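Local coordinates for programmed cell death 6-interacting protein (PDB 5WA1), which takes part in endosomal cargo sorting, multivesicular body biogenesis, membrane repair and cytokinesis, its Bro1 domain, the part present here, binding the ESCRT-III protein CHMP4C, at residues 33-39 and 67-72; 63-67 and 374-378; 238-242 and 273-277; 245-249 and 266-270. All coordinates share one frame. Numbering follows the deposited sequence.

Contact 1: residues 33-39 and 67-72; sequences TSEVDLA and LSKLRR
Arg71 buries the most surface here, followed by Leu38 and Ser68. Residues 67-72 are regular α-helix; residues 33-37 run extended alongside it, and Leu38 (phi/psi -68/-28) makes the turn toward the next helix. CA atoms of Leu38 and Ser68 lie 4.8 Å apart, those of Glu35 and Arg72 7.0 Å. Arg71, with chi1 to chi3 all t, reaches out along the loop: NH1 donates to Thr33 OG1 (3.1 Å) and NH2 to Ser34 O (3.1 Å), both acceptors near the guanidinium plane, while Val36 CB sits over one face, 4.0 Å from NH2. Leu38 points at the helix, its m,t side chain placing CD1 3.8 Å from Leu67 CG and 3.9 Å from Arg71 CD. Ser68 OG receives a weak hydrogen bond from Leu38 N (3.1 Å). Asp37 OD1 accepts weakly from Ala39 N (3.2 Å), a capping bond at the start of the following helix. A buried arginine thus ties an extended loop to a helix through side-chain and main-chain acceptors. Arg71 NE forms a salt bridge with Glu140, Thr33 OG1 also bonds Thr115 O in strand 114-117, and Leu38 also touches Tyr92 of helix 83-97 and Phe114 of that strand.

Contact 2: residues 63-67 and 374-378; sequences AAEEL and DLFEK
Ala63, at the start of this α-helical segment, lies closest to the C-terminal tail, its CA 5.6 Å from that of Leu375. The Ala63 methyl points at the tail: Ala63 CB is 3.4 Å from Leu375 O, 3.9 Å from Leu375 CB, and sits over the face of the Phe376 ring, 4.1 Å from the centroid and 22° off the normal, a CH-pi contact. Ala64 directs its CB away, yet its N is 3.7 Å from Phe376 CZ, so the ring reaches the helix backbone where small residues permit it. The tail is folded for this approach by a type I beta turn from Asp374 to Glu377, with Leu375 at -72/-17 and Phe376 at -120/37; Asp374 OD1 accepts from Phe376 N (2.9 Å), making an Asx turn. Gln95 of helix 83-97 bonds both Asp374 OD1 and Leu375 N, and Phe103 meets the Phe376 ring edge-to-face, so the C-terminal stretch of this Bro1 construct lies against helices from its N-terminal part. Farther along, Glu66 CB touches Leu375 CD1 (4.1 Å), Leu375 being in the m,t rotamer. Leu67 (t,p) ends the segment: its N is 4.2 Å from Leu375 CD1, and its CD2 4.4 Å from CE1 of Phe376, whose chi1 is m.

Contact 3: residues 238-242 and 273-277; sequences ANQAA and MQANA
Two α-helical segments run nearly antiparallel, their axes 7.6 Å apart at closest approach and crossing at -159°. Ala238 faces Ala277 (CA to CA 5.1 Å) and Ala242 faces Met273 (5.0 Å), one helical turn apart on each side. The near approach follows from the alanines, which do little to hold the backbones apart. Ala238 CB fits the hollow framed by Met273, Asn276 and Ala277, 3.7 Å from Met273 CE, 3.9 Å from Asn276 CB and 3.7 Å from Ala277 N. In return, Ala277 CB rests 3.9 Å from Asn239 N and 4.1 Å from Asn239 CB. The large bump is Met273, whose m,m,m rotamer curls its end over the partner helix, so that CE lies in the depression between Ala238 and Ala241, 3.4 Å from Ala238 CA and 3.3 Å from Ala241 CB. Met273 CB packs 3.8 Å from Ala242 CB, which also meets Gln274 CG at 3.6 Å. The two helices follow one another in the chain as an antiparallel pair in the all-helical part of the Bro1 domain, a family grouped in the TPR clan. At the margin a water donates to Asn239 OD1 (3.0 Å) and accepts weakly from Gln274 NE2 (3.4 Å), while Asn239 ND2 bonds Gly354 O. With no direct hydrogen bond between the segments, cohesion rests chiefly on close apolar packing, with the polar link confined to a bridging water.

Contact 4: residues 245-249 and 266-270; sequences FGDAF and LAAKH
Leu266, in the m,t rotamer, begins its helical segment by inserting between the two phenylalanines of the facing helix: its CB is 3.5 Å from Phe249 CB, its CD2 3.7 Å from Phe245 CD1 at that ring's edge, and its CD1 4.0 Å from Ala248 CB. Ala267 follows, its N 4.0 Å from Phe249 CB. The segments form part of an antiparallel helical hairpin in the Bro1 domain, with axes 8.3 Å apart crossing at -155°, and CA atoms 5.0 Å apart at Phe245-His270 and 5.4 Å at Phe249-Leu266. Lys269 lays CB over the face of the Phe245 ring (chi1 m), 3.6 Å from the centroid and 5° off its normal, a CH-pi contact; its NZ leads away to a salt bridge with Glu218. His270 (chi1 t) closes the segment with its ring face over Gly246 CA, 3.4 Å from ND1, where an ideal CB on Gly246 would come to 2.8 Å from His270 CE1, a clash. His270 ND1 bonds Ala242 O, while His270 CD2 lies 4.0 Å from Phe249 CE2.

All four contacts belong to one elongated Bro1 domain but cluster in two places on opposite sides of its centre. Contacts 1 and 2, centres 13 Å apart, share Leu67; their segments alternate along the chain, and helix 56-75 meets both the N-terminal loop and the C-terminal tail. Contacts 3 and 4, centres 10 Å apart, lie along helices 231-252 and 262-287, contact 4 nested within contact 3 and joined to it by the probable hydrogen bond from His270 ND1 to Ala242 O (2.8 Å). Contact 1 closes before contacts 3 and 4 open, and both lie within the loop closed by contact 2; they, and segment 374-378, fall in the CHMP4-interacting region. The clusters' centres are 39 to 48 Å apart.

Contact 1: residues 33-39 and 67-72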
# COMPACT_ATOMS: atom_id res chain seq x y z
N THR A 33 3.76 -13.63 15.31
CA THR A 33 4.53 -14.86 15.23
C THR A 33 4.99 -15.25 16.63
O THR A 33 5.09 -14.40 17.52
CB THR A 33 5.74 -14.72 14.28
OG1 THR A 33 6.45 -15.97 14.22
CG2 THR A 33 6.68 -13.63 14.76
N SER A 34 5.23 -16.53 16.81
CA SER A 34 5.74 -17.02 18.08
C SER A 34 7.25 -16.84 18.14
O SER A 34 7.94 -16.85 17.12
CB SER A 34 5.36 -18.48 18.28
OG SER A 34 5.69 -19.22 17.11
N GLU A 35 7.77 -16.68 19.36
CA GLU A 35 9.21 -16.51 19.54
C GLU A 35 9.95 -17.79 19.17
O GLU A 35 9.56 -18.89 19.55
CB GLU A 35 9.52 -16.12 20.99
CG GLU A 35 10.98 -15.78 21.24
CD GLU A 35 11.27 -15.41 22.68
OE1 GLU A 35 10.33 -14.96 23.39
OE2 GLU A 35 12.43 -15.56 23.11
N VAL A 36 11.04 -17.63 18.42
CA VAL A 36 11.85 -18.76 17.95
C VAL A 36 13.31 -18.51 18.31
O VAL A 36 13.82 -17.40 18.14
CB VAL A 36 11.68 -18.98 16.43
CG1 VAL A 36 12.77 -19.88 15.89
CG2 VAL A 36 10.31 -19.57 16.14
N ASP A 37 13.98 -19.55 18.80
CA ASP A 37 15.41 -19.48 19.10
C ASP A 37 16.19 -19.75 17.81
O ASP A 37 16.49 -20.89 17.47
CB ASP A 37 15.80 -20.47 20.19
CG ASP A 37 17.29 -20.46 20.48
OD1 ASP A 37 17.96 -19.46 20.14
OD2 ASP A 37 17.80 -21.45 21.05
N LEU A 38 16.51 -18.68 17.09
CA LEU A 38 17.28 -18.83 15.85
C LEU A 38 18.70 -19.29 16.11
O LEU A 38 19.31 -19.93 15.25
CB LEU A 38 17.31 -17.51 15.08
CG LEU A 38 16.07 -17.12 14.28
CD1 LEU A 38 16.39 -15.93 13.37
CD2 LEU A 38 15.58 -18.31 13.49
N ALA A 39 19.25 -18.97 17.29
CA ALA A 39 20.67 -19.19 17.53
C ALA A 39 21.02 -20.67 17.54
O ALA A 39 21.85 -21.12 16.74
CB ALA A 39 21.08 -18.53 18.85
N LEU A 67 21.49 -12.48 15.23
CA LEU A 67 20.36 -12.65 14.32
C LEU A 67 19.10 -13.03 15.08
O LEU A 67 18.00 -12.54 14.77
CB LEU A 67 20.68 -13.70 13.26
CG LEU A 67 19.48 -13.93 12.33
CD1 LEU A 67 19.09 -12.65 11.61
CD2 LEU A 67 19.73 -15.06 11.35
N SER A 68 19.22 -13.91 16.07
CA SER A 68 18.08 -14.26 16.91
C SER A 68 17.57 -13.03 17.65
O SER A 68 16.36 -12.82 17.77
CB SER A 68 18.46 -15.37 17.89
OG SER A 68 17.29 -15.99 18.41
N LYS A 69 18.49 -12.21 18.17
CA LYS A 69 18.11 -10.95 18.80
C LYS A 69 17.39 -10.05 17.81
O LYS A 69 16.38 -9.43 18.15
CB LYS A 69 19.36 -10.26 19.36
CG LYS A 69 19.15 -8.84 19.84
CD LYS A 69 20.46 -8.28 20.39
CE LYS A 69 20.36 -6.81 20.76
NZ LYS A 69 21.64 -6.30 21.32
N LEU A 70 17.89 -9.98 16.57
CA LEU A 70 17.27 -9.14 15.56
C LEU A 70 15.85 -9.60 15.24
O LEU A 70 14.96 -8.78 15.02
CB LEU A 70 18.12 -9.12 14.28
CG LEU A 70 17.51 -8.40 13.06
CD1 LEU A 70 17.17 -6.96 13.40
CD2 LEU A 70 18.46 -8.47 11.87
N ARG A 71 15.62 -10.92 15.22
CA ARG A 71 14.27 -11.42 14.97
C ARG A 71 13.31 -10.96 16.06
O ARG A 71 12.20 -10.51 15.78
CB ARG A 71 14.26 -12.95 14.86
CG ARG A 71 12.88 -13.48 14.48
CD ARG A 71 12.79 -14.99 14.41
NE ARG A 71 11.61 -15.38 13.63
CZ ARG A 71 10.40 -15.57 14.13
NH1 ARG A 71 9.39 -15.91 13.34
NH2 ARG A 71 10.19 -15.45 15.44
N ARG A 72 13.73 -11.09 17.33
CA ARG A 72 12.88 -10.65 18.43
C ARG A 72 12.54 -9.17 18.31
O ARG A 72 11.39 -8.77 18.56
CB ARG A 72 13.56 -10.94 19.77
CG ARG A 72 13.77 -12.43 20.05
CD ARG A 72 14.17 -12.68 21.51
NE ARG A 72 15.51 -12.17 21.82
CZ ARG A 72 16.63 -12.87 21.69
NH1 ARG A 72 16.58 -14.12 21.26
NH2 ARG A 72 17.80 -12.32 22.00

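Contact 2: residues 63-67 and 374-378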
# COMPACT_ATOMS: atom_id res chain seq x y z
N ALA A 63 27.38 -13.83 15.51
CA ALA A 63 26.44 -13.31 14.53
C ALA A 63 25.11 -14.07 14.56
O ALA A 63 24.06 -13.48 14.31
CB ALA A 63 27.05 -13.36 13.13
N ALA A 64 25.15 -15.37 14.87
CA ALA A 64 23.90 -16.10 15.02
C ALA A 64 23.12 -15.61 16.24
O ALA A 64 21.90 -15.49 16.19
CB ALA A 64 24.17 -17.60 15.13
N GLU A 65 23.83 -15.30 17.32
CA GLU A 65 23.19 -14.72 18.49
C GLU A 65 22.59 -13.35 18.17
O GLU A 65 21.52 -12.99 18.68
CB GLU A 65 24.19 -14.59 19.63
CG GLU A 65 23.54 -14.63 21.00
CD GLU A 65 22.91 -15.97 21.29
OE1 GLU A 65 23.63 -16.99 21.18
OE2 GLU A 65 21.70 -16.01 21.60
N GLU A 66 23.27 -12.57 17.33
CA GLU A 66 22.74 -11.26 16.95
C GLU A 66 21.55 -11.39 16.01
O GLU A 66 20.68 -10.51 15.98
CB GLU A 66 23.83 -10.41 16.30
CG GLU A 66 24.82 -9.81 17.29
CD GLU A 66 24.14 -8.92 18.32
OE1 GLU A 66 24.17 -9.27 19.52
OE2 GLU A 66 23.56 -7.88 17.93
N LEU A 67 21.49 -12.48 15.23
CA LEU A 67 20.36 -12.65 14.32
C LEU A 67 19.10 -13.03 15.08
O LEU A 67 18.00 -12.54 14.77
CB LEU A 67 20.68 -13.70 13.26
CG LEU A 67 19.48 -13.93 12.33
CD1 LEU A 67 19.09 -12.65 11.61
CD2 LEU A 67 19.73 -15.06 11.35
N ASP A 374 25.61 -7.49 6.07
CA ASP A 374 25.34 -8.90 6.33
C ASP A 374 26.18 -9.38 7.50
O ASP A 374 27.40 -9.18 7.53
CB ASP A 374 25.61 -9.74 5.08
CG ASP A 374 25.41 -11.25 5.31
OD1 ASP A 374 24.77 -11.64 6.30
OD2 ASP A 374 25.90 -12.04 4.47
N LEU A 375 25.52 -10.01 8.48
CA LEU A 375 26.22 -10.55 9.64
C LEU A 375 27.05 -11.78 9.30
O LEU A 375 27.93 -12.15 10.09
CB LEU A 375 25.20 -10.90 10.73
CG LEU A 375 24.59 -9.74 11.51
CD1 LEU A 375 23.36 -10.22 12.28
CD2 LEU A 375 25.60 -9.13 12.45
N PHE A 376 26.81 -12.41 8.15
CA PHE A 376 27.55 -13.58 7.71
C PHE A 376 28.24 -13.31 6.38
O PHE A 376 28.32 -14.19 5.51
CB PHE A 376 26.63 -14.79 7.60
CG PHE A 376 25.94 -15.15 8.89
CD1 PHE A 376 24.70 -14.60 9.20
CD2 PHE A 376 26.52 -16.03 9.78
CE1 PHE A 376 24.07 -14.92 10.39
CE2 PHE A 376 25.88 -16.36 10.97
CZ PHE A 376 24.65 -15.80 11.27
N GLU A 377 28.74 -12.09 6.20
CA GLU A 377 29.31 -11.69 4.92
C GLU A 377 30.63 -12.39 4.65
O GLU A 377 30.93 -12.74 3.50
CB GLU A 377 29.49 -10.18 4.87
CG GLU A 377 29.99 -9.66 3.53
CD GLU A 377 30.18 -8.16 3.52
OE1 GLU A 377 29.99 -7.53 4.58
OE2 GLU A 377 30.53 -7.61 2.45
N LYS A 378 31.44 -12.60 5.69
CA LYS A 378 32.70 -13.33 5.56
C LYS A 378 32.47 -14.83 5.70
O LYS A 378 33.00 -15.50 6.58
CB LYS A 378 33.71 -12.83 6.59
CG LYS A 378 34.08 -11.36 6.48
CD LYS A 378 35.13 -11.02 7.51
CE LYS A 378 35.51 -9.55 7.48
NZ LYS A 378 36.60 -9.27 8.46

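Contact 3: residues 238-242 and 273-277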
# COMPACT_ATOMS: atom_id res chain seq x y z
N ALA A 238 -6.66 12.48 -10.67
CA ALA A 238 -7.85 11.95 -10.02
C ALA A 238 -8.46 10.82 -10.83
O ALA A 238 -8.88 9.80 -10.28
CB ALA A 238 -8.88 13.06 -9.79
N ASN A 239 -8.54 11.00 -12.15
CA ASN A 239 -9.16 9.98 -12.99
C ASN A 239 -8.38 8.67 -12.91
O ASN A 239 -8.97 7.58 -12.85
CB ASN A 239 -9.25 10.47 -14.43
CG ASN A 239 -10.32 9.75 -15.23
OD1 ASN A 239 -11.33 9.31 -14.68
ND2 ASN A 239 -10.09 9.62 -16.52
N GLN A 240 -7.06 8.77 -12.89
CA GLN A 240 -6.24 7.57 -12.76
C GLN A 240 -6.43 6.91 -11.39
O GLN A 240 -6.47 5.68 -11.30
CB GLN A 240 -4.77 7.91 -12.99
CG GLN A 240 -3.85 6.71 -12.81
CD GLN A 240 -4.17 5.60 -13.78
OE1 GLN A 240 -4.07 5.78 -14.99
NE2 GLN A 240 -4.55 4.44 -13.25
N ALA A 241 -6.51 7.70 -10.33
CA ALA A 241 -6.79 7.13 -9.02
C ALA A 241 -8.13 6.42 -9.00
O ALA A 241 -8.28 5.37 -8.36
CB ALA A 241 -6.75 8.23 -7.95
N ALA A 242 -9.12 6.97 -9.70
CA ALA A 242 -10.41 6.32 -9.80
C ALA A 242 -10.28 4.95 -10.43
O ALA A 242 -10.90 3.98 -9.96
CB ALA A 242 -11.39 7.20 -10.61
N MET A 273 -13.07 9.96 -6.38
CA MET A 273 -12.06 10.33 -7.32
C MET A 273 -12.67 10.69 -8.67
O MET A 273 -12.24 11.61 -9.28
CB MET A 273 -10.98 9.28 -7.42
CG MET A 273 -10.08 9.17 -6.20
SD MET A 273 -9.36 10.68 -5.57
CE MET A 273 -8.14 11.02 -6.78
N GLN A 274 -13.66 9.94 -9.13
CA GLN A 274 -14.33 10.33 -10.37
C GLN A 274 -14.94 11.72 -10.26
O GLN A 274 -14.84 12.52 -11.19
CB GLN A 274 -15.40 9.30 -10.75
CG GLN A 274 -14.84 7.96 -11.22
CD GLN A 274 -15.88 7.11 -11.95
OE1 GLN A 274 -17.08 7.26 -11.74
NE2 GLN A 274 -15.41 6.22 -12.81
N ALA A 275 -15.55 12.03 -9.11
CA ALA A 275 -16.11 13.36 -8.89
C ALA A 275 -15.03 14.44 -8.87
O ALA A 275 -15.24 15.55 -9.38
CB ALA A 275 -16.90 13.36 -7.57
N ASN A 276 -13.87 14.15 -8.27
CA ASN A 276 -12.77 15.10 -8.31
C ASN A 276 -12.30 15.35 -9.74
O ASN A 276 -11.98 16.48 -10.11
CB ASN A 276 -11.59 14.61 -7.47
CG ASN A 276 -11.79 14.83 -6.01
OD1 ASN A 276 -11.72 13.90 -5.21
ND2 ASN A 276 -12.00 16.07 -5.63
N ALA A 277 -12.24 14.29 -10.54
CA ALA A 277 -11.85 14.45 -11.94
C ALA A 277 -12.84 15.35 -12.68
O ALA A 277 -12.45 16.26 -13.42
CB ALA A 277 -11.77 13.08 -12.62
O HOH W 1 -12.22 6.58 -13.95

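Contact 4: residues 245-249 and 266-270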
# COMPACT_ATOMS: atom_id res chain seq x y z
N PHE A 245 -8.72 2.58 -7.70
CA PHE A 245 -9.70 2.21 -6.68
C PHE A 245 -10.79 1.32 -7.25
O PHE A 245 -11.25 0.38 -6.58
CB PHE A 245 -10.33 3.46 -6.06
CG PHE A 245 -9.44 4.13 -5.06
CD1 PHE A 245 -9.08 3.48 -3.89
CD2 PHE A 245 -8.95 5.40 -5.28
CE1 PHE A 245 -8.25 4.10 -2.96
CE2 PHE A 245 -8.14 6.03 -4.36
CZ PHE A 245 -7.78 5.37 -3.19
N GLY A 246 -11.20 1.58 -8.50
CA GLY A 246 -12.23 0.75 -9.11
C GLY A 246 -11.77 -0.68 -9.33
O GLY A 246 -12.49 -1.63 -9.02
N ASP A 247 -10.56 -0.84 -9.86
CA ASP A 247 -9.99 -2.18 -10.03
C ASP A 247 -9.87 -2.89 -8.70
O ASP A 247 -10.16 -4.09 -8.60
CB ASP A 247 -8.62 -2.09 -10.71
CG ASP A 247 -8.70 -1.77 -12.19
OD1 ASP A 247 -9.81 -1.83 -12.77
OD2 ASP A 247 -7.65 -1.47 -12.79
N ALA A 248 -9.46 -2.17 -7.65
CA ALA A 248 -9.31 -2.78 -6.34
C ALA A 248 -10.65 -3.26 -5.78
O ALA A 248 -10.76 -4.39 -5.28
CB ALA A 248 -8.64 -1.80 -5.38
N PHE A 249 -11.68 -2.40 -5.82
CA PHE A 249 -12.95 -2.83 -5.23
C PHE A 249 -13.58 -3.96 -6.03
O PHE A 249 -14.22 -4.84 -5.45
CB PHE A 249 -13.88 -1.61 -5.05
CG PHE A 249 -14.96 -1.47 -6.09
CD1 PHE A 249 -16.15 -2.17 -5.98
CD2 PHE A 249 -14.82 -0.57 -7.13
CE1 PHE A 249 -17.15 -2.03 -6.92
CE2 PHE A 249 -15.82 -0.40 -8.08
CZ PHE A 249 -16.99 -1.13 -7.98
N LEU A 266 -13.15 1.50 -0.57
CA LEU A 266 -12.70 1.48 -1.96
C LEU A 266 -13.78 1.98 -2.91
O LEU A 266 -13.51 2.75 -3.84
CB LEU A 266 -12.29 0.06 -2.36
CG LEU A 266 -11.05 -0.49 -1.64
CD1 LEU A 266 -10.81 -1.95 -2.08
CD2 LEU A 266 -9.85 0.39 -1.92
N ALA A 267 -15.02 1.50 -2.72
CA ALA A 267 -16.13 1.96 -3.55
C ALA A 267 -16.33 3.47 -3.42
O ALA A 267 -16.51 4.17 -4.43
CB ALA A 267 -17.40 1.21 -3.15
N ALA A 268 -16.29 3.99 -2.20
CA ALA A 268 -16.45 5.42 -2.00
C ALA A 268 -15.33 6.20 -2.68
O ALA A 268 -15.58 7.18 -3.38
CB ALA A 268 -16.50 5.74 -0.50
N LYS A 269 -14.08 5.76 -2.50
CA LYS A 269 -12.95 6.46 -3.08
C LYS A 269 -12.96 6.42 -4.61
O LYS A 269 -12.55 7.38 -5.26
CB LYS A 269 -11.63 5.89 -2.55
CG LYS A 269 -11.29 6.29 -1.12
CD LYS A 269 -10.41 7.51 -1.06
CE LYS A 269 -10.01 7.83 0.38
NZ LYS A 269 -8.76 7.12 0.75
N HIS A 270 -13.43 5.32 -5.19
CA HIS A 270 -13.63 5.26 -6.64
C HIS A 270 -14.56 6.38 -7.11
O HIS A 270 -14.23 7.13 -8.04
CB HIS A 270 -14.18 3.88 -7.01
CG HIS A 270 -14.59 3.73 -8.44
ND1 HIS A 270 -13.69 3.84 -9.49
CD2 HIS A 270 -15.79 3.46 -9.01
CE1 HIS A 270 -14.33 3.64 -10.63
NE2 HIS A 270 -15.60 3.41 -10.37